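Nidogen (Mus musculus, PDB 1NPE) probably helps to link laminin to other components of basement membranes, with this six-bladed YWTD beta-propeller domain as the likely laminin-binding part. Local coordinates at residues F94-D97 against R102-V105; Y137-N142 against P146-S151; R159-D164 against S179-V184. All blocks are in the same frame, centred on the assembly; numbering follows the deposited sequence.

Contact 1: F94-D97 against R102-V105; sequences FWTD and RIEV
Trp95 and Glu104 face each other as a hydrogen-bonded pair of an antiparallel beta hairpin. Backbone bonds run both ways: Trp95 N to Glu104 O is 3.0 Å, and Glu104 N to Trp95 O is 3.1 Å. Asp97 and Arg102 form the next such pair. Phe94-Val105 and Thr96-Ile103 are the non-hydrogen-bonded pairs, and their side chains occupy the other face of the sheet.

Each face of the hairpin has one CH-pi contact. CB of Glu104 lies over one face of the Trp95 six-membered ring, 3.6 Å from its centroid. CG of Trp95 sits between its backbone N and carbonyl carbon (chi1 76°), and this swings the indole across to the Glu104 chain. The ring and carboxylate planes are 36° apart. On the other face, Val105 CG2 lies 3.9 Å from the centroid of the Phe94 ring. These two side chains run alongside each other.

Polar contacts gather at Glu104 OE2. Arg102 grips it side-on, with NE 2.9 Å from Glu104 OE2 and NH2 at a similar distance. Both nitrogens come from one side of the carboxylate plane, while the oxygen lies in the guanidinium plane. Arg113 makes a further salt bridge to OE2, and Asp77 a second one to Arg102. One water accepts from Trp95 NE1 and donates to Asp97 OD2 and Glu104 OE2. Asp97 OD1 accepts from the backbone N of Ser80, Gln99 and Leu100. With an alanine in place of Glu104, Arg102 and Arg113 would probably lose their shared acceptor, and a gap would be likely to open beside the indole where the glutamate chain lay. The Phe-Trp-Thr-Asp sequence is a variant of the YWTD motif, here in the second strand of a propeller blade.

Contact 2: Y137-N142 against P146-S151; sequences YWTDWN and PKIETS
Trp138 both packs on Glu149 and donates to it: its indole NE1 reaches the carboxylate OE2 of Glu149 at 3.2 Å. The bond is weak, with an angle of only 130° at the hydrogen. It spans the hairpin of the middle two strands of a propeller blade, where Tyr137 to Asp140 spell the YWTD motif. CB of Glu149 sits over one face of the same indole, 3.8 Å from the centroid of the five-membered ring. The ring and carboxylate planes are 61° apart. Ser151 OG comes to the edge of the ring, near its plane, 3.6 Å from Trp138 CZ3.

Glu149 OE2 also takes a salt bridge from Lys147 NZ at 3.3 Å and another from Arg158. Lys147 stretches out beside Asp140, and its NZ donates to the carbonyl of Gly120 as well.

Two backbone bonds join Trp138 with Glu149, and two more join Asp140 with Lys147. Past the paired strands, Asp140 OD1 accepts from the N of Asn142 at 3.0 Å and closes an Asx turn. The same oxygen takes the backbone N of Asn123.

On the face away from Trp138 and Glu149, Thr139 CG2 meets Ile148 CD1 at 3.6 Å. Tyr137 lies alongside Thr150. Thr150 OG1, anti to its own N (chi1 -172°), comes within 3.2 Å of Tyr137 CE2 and hydrogen-bonds to the carbonyl of Leu136.

Contact 3: R159-D164 against S179-V184; sequences RILAQD and SQLCWV
Two neighbouring propeller blades meet where Leu161 and Ala162 face Leu181 and Trp183. Strand 159-162 is the outermost strand of one blade. Strand 180-185 is the second strand of the next. They belong to different sheets, and no hydrogen bond joins the two segments. Their backbones stay well apart, with Leu161 CA 10.1 Å from Leu181 CA.

Side chains bridge the distance at two points. Leu161 CD2 meets Leu181 CD2 at 3.6 Å, methyl against methyl, with the side chains crossing at a slant. CG of Leu181 is anti to its backbone N (chi1 179°), which extends the side chain toward the first blade. Beside this pair, Ala162 CB approaches Trp183 CH2 at 3.8 Å. It comes at an oblique angle to the indole. All four residues are buried, but they cover only 113 Å² between the segments.

A classic beta bulge lies behind the contact: Leu161 and Ala162 both face Ile148 in the adjoining strand. Both residues point their CB atoms at the second blade. Ile148 itself also touches Trp183. Within its own blade, Leu181 packs on Leu172 and Phe174, and Trp183 on Leu172 and Leu194. Between them Cys182 forms a disulfide with Cys193. Apolar side chains filling the space between separate sheets, with no shared backbone bonds, are the usual interface between blades of a beta-propeller.

In the fold
The three contacts follow one another round the propeller. Contacts 1 and 2 are hairpins of successive blades, with centres 12 Å apart. They touch where Ile103 CD1 meets Trp138 CD2 at 3.5 Å. Contacts 2 and 3 are closer, 7 Å between centres. Strands 147-152 and 159-162 are neighbours in one sheet, with Ile148 O 2.8 Å from Leu161 N, a probable hydrogen bond. Tyr137 CD2 also packs on Leu181 CD2 at 3.6 Å. Contacts 1 and 3 do not touch; their nearest atoms are about 10 Å apart. The side chains of Asp97 and Asp140 each lie about 7 Å from a bound cadmium ion. Ser98, Asp101 and Val122 form a cadmium site.

Contact 1: F94-D97 against R102-V105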
loop_
_atom_site.group_PDB
_atom_site.type_symbol
_atom_site.label_atom_id
_atom_site.label_comp_id
_atom_site.label_asym_id
_atom_site.label_seq_id
_atom_site.Cartn_x
_atom_site.Cartn_y
_atom_site.Cartn_z
ATOM N N PHE A 94 2.608 -14.303 -4.821
ATOM C CA PHE A 94 1.874 -14.030 -3.589
ATOM C C PHE A 94 1.688 -12.518 -3.550
ATOM O O PHE A 94 2.563 -11.783 -4.006
ATOM C CB PHE A 94 2.689 -14.412 -2.344
ATOM C CG PHE A 94 2.945 -15.887 -2.189
ATOM C CD1 PHE A 94 2.202 -16.641 -1.286
ATOM C CD2 PHE A 94 3.979 -16.507 -2.888
ATOM C CE1 PHE A 94 2.490 -17.996 -1.075
ATOM C CE2 PHE A 94 4.274 -17.857 -2.684
ATOM C CZ PHE A 94 3.526 -18.602 -1.772
ATOM N N TRP A 95 0.570 -12.042 -3.007
ATOM C CA TRP A 95 0.388 -10.598 -2.914
ATOM C C TRP A 95 -0.535 -10.178 -1.785
ATOM O O TRP A 95 -1.334 -10.973 -1.285
ATOM C CB TRP A 95 -0.078 -9.994 -4.252
ATOM C CG TRP A 95 -1.526 -10.213 -4.593
ATOM C CD1 TRP A 95 -2.573 -9.386 -4.294
ATOM C CD2 TRP A 95 -2.072 -11.285 -5.368
ATOM N NE1 TRP A 95 -3.733 -9.871 -4.845
ATOM C CE2 TRP A 95 -3.455 -11.034 -5.511
ATOM C CE3 TRP A 95 -1.526 -12.429 -5.963
ATOM C CZ2 TRP A 95 -4.303 -11.886 -6.230
ATOM C CZ3 TRP A 95 -2.371 -13.279 -6.679
ATOM C CH2 TRP A 95 -3.744 -12.999 -6.805
ATOM N N THR A 96 -0.382 -8.930 -1.360
ATOM C CA THR A 96 -1.211 -8.370 -0.311
ATOM C C THR A 96 -2.247 -7.463 -0.955
ATOM O O THR A 96 -1.990 -6.843 -1.985
ATOM C CB THR A 96 -0.379 -7.530 0.677
ATOM O OG1 THR A 96 0.318 -6.496 -0.039
ATOM C CG2 THR A 96 0.627 -8.414 1.405
ATOM N N ASP A 97 -3.424 -7.402 -0.346
ATOM C CA ASP A 97 -4.509 -6.565 -0.821
ATOM C C ASP A 97 -5.081 -5.931 0.436
ATOM O O ASP A 97 -5.712 -6.608 1.244
ATOM C CB ASP A 97 -5.569 -7.413 -1.531
ATOM C CG ASP A 97 -6.660 -6.576 -2.169
ATOM O OD1 ASP A 97 -7.092 -5.564 -1.570
ATOM O OD2 ASP A 97 -7.102 -6.940 -3.274
ATOM N N ARG A 102 -6.699 -9.322 2.186
ATOM C CA ARG A 102 -6.230 -10.676 2.018
ATOM C C ARG A 102 -4.869 -10.839 1.376
ATOM O O ARG A 102 -4.214 -9.864 0.978
ATOM C CB ARG A 102 -7.281 -11.507 1.278
ATOM C CG ARG A 102 -7.677 -11.001 -0.082
ATOM C CD ARG A 102 -9.008 -11.600 -0.476
ATOM N NE ARG A 102 -9.135 -11.707 -1.920
ATOM C CZ ARG A 102 -10.280 -11.630 -2.586
ATOM N NH1 ARG A 102 -11.420 -11.439 -1.937
ATOM N NH2 ARG A 102 -10.279 -11.745 -3.908
ATOM N N ILE A 103 -4.403 -12.080 1.420
ATOM C CA ILE A 103 -3.143 -12.473 0.829
ATOM C C ILE A 103 -3.502 -13.632 -0.084
ATOM O O ILE A 103 -4.064 -14.633 0.354
ATOM C CB ILE A 103 -2.114 -12.917 1.897
ATOM C CG1 ILE A 103 -1.678 -11.710 2.735
ATOM C CG2 ILE A 103 -0.898 -13.556 1.229
ATOM C CD1 ILE A 103 -0.836 -12.062 3.922
ATOM N N GLU A 104 -3.271 -13.445 -1.374
ATOM C CA GLU A 104 -3.576 -14.485 -2.338
ATOM C C GLU A 104 -2.318 -15.066 -2.961
ATOM O O GLU A 104 -1.240 -14.475 -2.911
ATOM C CB GLU A 104 -4.495 -13.945 -3.435
ATOM C CG GLU A 104 -5.804 -13.344 -2.918
ATOM C CD GLU A 104 -6.832 -13.180 -4.016
ATOM O OE1 GLU A 104 -7.083 -14.160 -4.738
ATOM O OE2 GLU A 104 -7.389 -12.078 -4.164
ATOM N N VAL A 105 -2.464 -16.260 -3.508
ATOM C CA VAL A 105 -1.372 -16.942 -4.167
ATOM C C VAL A 105 -1.943 -17.419 -5.500
ATOM O O VAL A 105 -3.146 -17.677 -5.604
ATOM C CB VAL A 105 -0.842 -18.120 -3.306
ATOM C CG1 VAL A 105 -1.960 -19.121 -2.997
ATOM C CG2 VAL A 105 0.320 -18.802 -4.004
HETATM O O HOH W 1 -6.521 -9.604 -4.201
#

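Contact 2: Y137-N142 against P146-S151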
loop_
_atom_site.group_PDB
_atom_site.type_symbol
_atom_site.label_atom_id
_atom_site.label_comp_id
_atom_site.label_asym_id
_atom_site.label_seq_id
_atom_site.Cartn_x
_atom_site.Cartn_y
_atom_site.Cartn_z
ATOM N N TYR A 137 6.599 -14.136 4.664
ATOM C CA TYR A 137 6.625 -13.069 5.671
ATOM C C TYR A 137 5.902 -11.816 5.156
ATOM O O TYR A 137 6.034 -11.450 3.987
ATOM C CB TYR A 137 8.075 -12.678 6.004
ATOM C CG TYR A 137 8.989 -13.829 6.395
ATOM C CD1 TYR A 137 9.774 -14.478 5.441
ATOM C CD2 TYR A 137 9.088 -14.248 7.724
ATOM C CE1 TYR A 137 10.635 -15.515 5.800
ATOM C CE2 TYR A 137 9.940 -15.279 8.093
ATOM C CZ TYR A 137 10.711 -15.911 7.126
ATOM O OH TYR A 137 11.546 -16.945 7.491
ATOM N N TRP A 138 5.176 -11.128 6.029
ATOM C CA TRP A 138 4.484 -9.912 5.603
ATOM C C TRP A 138 4.280 -8.913 6.723
ATOM O O TRP A 138 4.419 -9.253 7.901
ATOM C CB TRP A 138 3.133 -10.244 4.964
ATOM C CG TRP A 138 2.108 -10.814 5.907
ATOM C CD1 TRP A 138 1.171 -10.116 6.625
ATOM C CD2 TRP A 138 1.866 -12.200 6.174
ATOM N NE1 TRP A 138 0.360 -10.985 7.313
ATOM C CE2 TRP A 138 0.762 -12.269 7.052
ATOM C CE3 TRP A 138 2.469 -13.391 5.749
ATOM C CZ2 TRP A 138 0.244 -13.490 7.514
ATOM C CZ3 TRP A 138 1.957 -14.602 6.209
ATOM C CH2 TRP A 138 0.855 -14.641 7.082
ATOM N N THR A 139 3.985 -7.671 6.343
ATOM C CA THR A 139 3.723 -6.615 7.316
ATOM C C THR A 139 2.268 -6.195 7.186
ATOM O O THR A 139 1.649 -6.370 6.133
ATOM C CB THR A 139 4.583 -5.345 7.086
ATOM O OG1 THR A 139 4.117 -4.646 5.926
ATOM C CG2 THR A 139 6.039 -5.700 6.905
ATOM N N ASP A 140 1.718 -5.684 8.277
ATOM C CA ASP A 140 0.350 -5.183 8.300
ATOM C C ASP A 140 0.484 -3.916 9.125
ATOM O O ASP A 140 0.689 -3.973 10.334
ATOM C CB ASP A 140 -0.604 -6.179 8.977
ATOM C CG ASP A 140 -2.074 -5.734 8.919
ATOM O OD1 ASP A 140 -2.357 -4.521 8.857
ATOM O OD2 ASP A 140 -2.963 -6.605 8.958
ATOM N N TRP A 141 0.397 -2.768 8.466
ATOM C CA TRP A 141 0.552 -1.508 9.180
ATOM C C TRP A 141 -0.658 -1.012 9.961
ATOM O O TRP A 141 -0.725 0.166 10.311
ATOM C CB TRP A 141 1.147 -0.419 8.273
ATOM C CG TRP A 141 0.360 -0.107 7.062
ATOM C CD1 TRP A 141 0.482 -0.688 5.836
ATOM C CD2 TRP A 141 -0.627 0.920 6.927
ATOM N NE1 TRP A 141 -0.362 -0.081 4.938
ATOM C CE2 TRP A 141 -1.052 0.913 5.580
ATOM C CE3 TRP A 141 -1.188 1.852 7.813
ATOM C CZ2 TRP A 141 -2.019 1.805 5.091
ATOM C CZ3 TRP A 141 -2.157 2.744 7.328
ATOM C CH2 TRP A 141 -2.557 2.711 5.978
ATOM N N ASN A 142 -1.582 -1.931 10.249
ATOM C CA ASN A 142 -2.800 -1.696 11.053
ATOM C C ASN A 142 -2.465 -0.664 12.134
ATOM O O ASN A 142 -1.726 -0.964 13.069
ATOM C CB ASN A 142 -3.189 -3.031 11.722
ATOM C CG ASN A 142 -4.492 -2.970 12.534
ATOM O OD1 ASN A 142 -5.130 -4.000 12.745
ATOM N ND2 ASN A 142 -4.871 -1.790 13.003
ATOM N N PRO A 146 -0.220 -2.961 14.600
ATOM C CA PRO A 146 0.741 -3.258 13.530
ATOM C C PRO A 146 1.472 -4.572 13.820
ATOM O O PRO A 146 1.699 -4.916 14.977
ATOM C CB PRO A 146 1.693 -2.062 13.597
ATOM C CG PRO A 146 1.689 -1.729 15.058
ATOM C CD PRO A 146 0.218 -1.796 15.387
ATOM N N LYS A 147 1.850 -5.303 12.780
ATOM C CA LYS A 147 2.539 -6.566 13.000
ATOM C C LYS A 147 3.346 -7.097 11.825
ATOM O O LYS A 147 3.191 -6.651 10.688
ATOM C CB LYS A 147 1.540 -7.632 13.466
ATOM C CG LYS A 147 0.342 -7.788 12.555
ATOM C CD LYS A 147 -0.695 -8.751 13.108
ATOM C CE LYS A 147 -1.835 -8.925 12.106
ATOM N NZ LYS A 147 -2.824 -9.968 12.505
ATOM N N ILE A 148 4.292 -7.969 12.151
ATOM C CA ILE A 148 5.123 -8.650 11.169
ATOM C C ILE A 148 4.696 -10.101 11.368
ATOM O O ILE A 148 4.759 -10.620 12.486
ATOM C CB ILE A 148 6.641 -8.531 11.483
ATOM C CG1 ILE A 148 7.053 -7.063 11.626
ATOM C CG2 ILE A 148 7.460 -9.187 10.378
ATOM C CD1 ILE A 148 6.918 -6.250 10.354
ATOM N N GLU A 149 4.198 -10.740 10.318
ATOM C CA GLU A 149 3.764 -12.128 10.445
ATOM C C GLU A 149 4.522 -13.056 9.523
ATOM O O GLU A 149 5.135 -12.629 8.541
ATOM C CB GLU A 149 2.270 -12.278 10.132
ATOM C CG GLU A 149 1.309 -11.571 11.071
ATOM C CD GLU A 149 -0.127 -12.038 10.883
ATOM O OE1 GLU A 149 -0.491 -13.101 11.435
ATOM O OE2 GLU A 149 -0.894 -11.345 10.184
ATOM N N THR A 150 4.461 -14.340 9.847
ATOM C CA THR A 150 5.096 -15.353 9.036
ATOM C C THR A 150 4.189 -16.567 8.956
ATOM O O THR A 150 3.287 -16.746 9.775
ATOM C CB THR A 150 6.480 -15.789 9.590
ATOM O OG1 THR A 150 7.113 -16.650 8.641
ATOM C CG2 THR A 150 6.340 -16.557 10.885
ATOM N N SER A 151 4.413 -17.377 7.934
ATOM C CA SER A 151 3.667 -18.612 7.749
ATOM C C SER A 151 4.430 -19.424 6.727
ATOM O O SER A 151 5.382 -18.927 6.114
ATOM C CB SER A 151 2.251 -18.337 7.230
ATOM O OG SER A 151 2.241 -18.130 5.825
#

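Contact 3: R159-D164 against S179-V184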
loop_
_atom_site.group_PDB
_atom_site.type_symbol
_atom_site.label_atom_id
_atom_site.label_comp_id
_atom_site.label_asym_id
_atom_site.label_seq_id
_atom_site.Cartn_x
_atom_site.Cartn_y
_atom_site.Cartn_z
ATOM N N ARG A 159 1.729 -17.198 12.195
ATOM C CA ARG A 159 2.022 -16.684 13.532
ATOM C C ARG A 159 2.623 -15.288 13.472
ATOM O O ARG A 159 3.220 -14.896 12.470
ATOM C CB ARG A 159 2.971 -17.628 14.284
ATOM C CG ARG A 159 4.320 -17.786 13.615
ATOM C CD ARG A 159 5.131 -18.910 14.218
ATOM N NE ARG A 159 6.437 -19.009 13.570
ATOM C CZ ARG A 159 7.573 -18.546 14.086
ATOM N NH1 ARG A 159 7.579 -17.947 15.273
ATOM N NH2 ARG A 159 8.703 -18.666 13.405
ATOM N N ILE A 160 2.446 -14.543 14.557
ATOM C CA ILE A 160 2.971 -13.194 14.668
ATOM C C ILE A 160 4.426 -13.284 15.107
ATOM O O ILE A 160 4.754 -14.007 16.043
ATOM C CB ILE A 160 2.162 -12.367 15.687
ATOM C CG1 ILE A 160 0.691 -12.336 15.270
ATOM C CG2 ILE A 160 2.706 -10.955 15.767
ATOM C CD1 ILE A 160 -0.221 -11.581 16.224
ATOM N N LEU A 161 5.292 -12.566 14.399
ATOM C CA LEU A 161 6.721 -12.547 14.682
ATOM C C LEU A 161 7.099 -11.347 15.563
ATOM O O LEU A 161 7.900 -11.474 16.482
ATOM C CB LEU A 161 7.484 -12.507 13.356
ATOM C CG LEU A 161 8.665 -13.455 13.110
ATOM C CD1 LEU A 161 8.375 -14.873 13.594
ATOM C CD2 LEU A 161 8.977 -13.454 11.624
ATOM N N ALA A 162 6.533 -10.183 15.259
ATOM C CA ALA A 162 6.788 -8.953 16.013
ATOM C C ALA A 162 5.469 -8.198 16.105
ATOM O O ALA A 162 4.708 -8.137 15.134
ATOM C CB ALA A 162 7.842 -8.101 15.321
ATOM N N GLN A 163 5.225 -7.584 17.257
ATOM C CA GLN A 163 3.970 -6.874 17.497
ATOM C C GLN A 163 4.211 -5.577 18.258
ATOM O O GLN A 163 3.597 -4.547 17.970
ATOM C CB GLN A 163 3.069 -7.790 18.318
ATOM C CG GLN A 163 1.595 -7.581 18.167
ATOM C CD GLN A 163 0.819 -8.643 18.923
ATOM O OE1 GLN A 163 0.606 -9.747 18.424
ATOM N NE2 GLN A 163 0.432 -8.326 20.150
ATOM N N ASP A 164 5.096 -5.646 19.248
ATOM C CA ASP A 164 5.441 -4.501 20.078
ATOM C C ASP A 164 6.418 -3.580 19.380
ATOM O O ASP A 164 7.175 -4.001 18.505
ATOM C CB ASP A 164 6.068 -4.969 21.393
ATOM C CG ASP A 164 5.096 -5.729 22.270
ATOM O OD1 ASP A 164 3.882 -5.763 21.956
ATOM O OD2 ASP A 164 5.551 -6.280 23.294
ATOM N N SER A 179 20.027 -15.270 7.522
ATOM C CA SER A 179 18.756 -15.647 8.157
ATOM C C SER A 179 18.208 -14.420 8.889
ATOM O O SER A 179 17.825 -14.479 10.062
ATOM C CB SER A 179 18.944 -16.819 9.129
ATOM O OG SER A 179 19.009 -18.053 8.434
ATOM N N GLN A 180 18.189 -13.303 8.166
ATOM C CA GLN A 180 17.757 -12.035 8.715
ATOM C C GLN A 180 16.544 -11.439 8.010
ATOM O O GLN A 180 16.526 -11.268 6.785
ATOM C CB GLN A 180 18.929 -11.049 8.648
ATOM C CG GLN A 180 19.064 -10.103 9.830
ATOM C CD GLN A 180 19.538 -10.786 11.105
ATOM O OE1 GLN A 180 19.617 -10.154 12.162
ATOM N NE2 GLN A 180 19.855 -12.075 11.016
ATOM N N LEU A 181 15.518 -11.155 8.802
ATOM C CA LEU A 181 14.305 -10.530 8.305
ATOM C C LEU A 181 14.354 -9.075 8.775
ATOM O O LEU A 181 14.410 -8.795 9.969
ATOM C CB LEU A 181 13.062 -11.220 8.867
ATOM C CG LEU A 181 11.711 -10.635 8.438
ATOM C CD1 LEU A 181 11.520 -10.813 6.940
ATOM C CD2 LEU A 181 10.571 -11.296 9.201
ATOM N N CYS A 182 14.361 -8.152 7.830
ATOM C CA CYS A 182 14.402 -6.743 8.167
ATOM C C CYS A 182 13.184 -6.017 7.617
ATOM O O CYS A 182 12.674 -6.368 6.564
ATOM C CB CYS A 182 15.653 -6.095 7.583
ATOM S SG CYS A 182 17.225 -6.908 7.994
ATOM N N TRP A 183 12.723 -5.005 8.341
ATOM C CA TRP A 183 11.594 -4.205 7.895
ATOM C C TRP A 183 11.918 -2.740 8.128
ATOM O O TRP A 183 12.859 -2.425 8.852
ATOM C CB TRP A 183 10.304 -4.597 8.628
ATOM C CG TRP A 183 10.281 -4.321 10.096
ATOM C CD1 TRP A 183 9.958 -3.138 10.706
ATOM C CD2 TRP A 183 10.529 -5.261 11.151
ATOM N NE1 TRP A 183 9.986 -3.287 12.072
ATOM C CE2 TRP A 183 10.331 -4.580 12.373
ATOM C CE3 TRP A 183 10.894 -6.614 11.180
ATOM C CZ2 TRP A 183 10.483 -5.204 13.616
ATOM C CZ3 TRP A 183 11.045 -7.238 12.418
ATOM C CH2 TRP A 183 10.838 -6.529 13.619
ATOM N N VAL A 184 11.203 -1.858 7.438
ATOM C CA VAL A 184 11.384 -0.417 7.601
ATOM C C VAL A 184 10.063 0.090 8.168
ATOM O O VAL A 184 8.988 -0.306 7.715
ATOM C CB VAL A 184 11.755 0.290 6.273
ATOM C CG1 VAL A 184 13.134 -0.163 5.818
ATOM C CG2 VAL A 184 10.713 0.009 5.191
#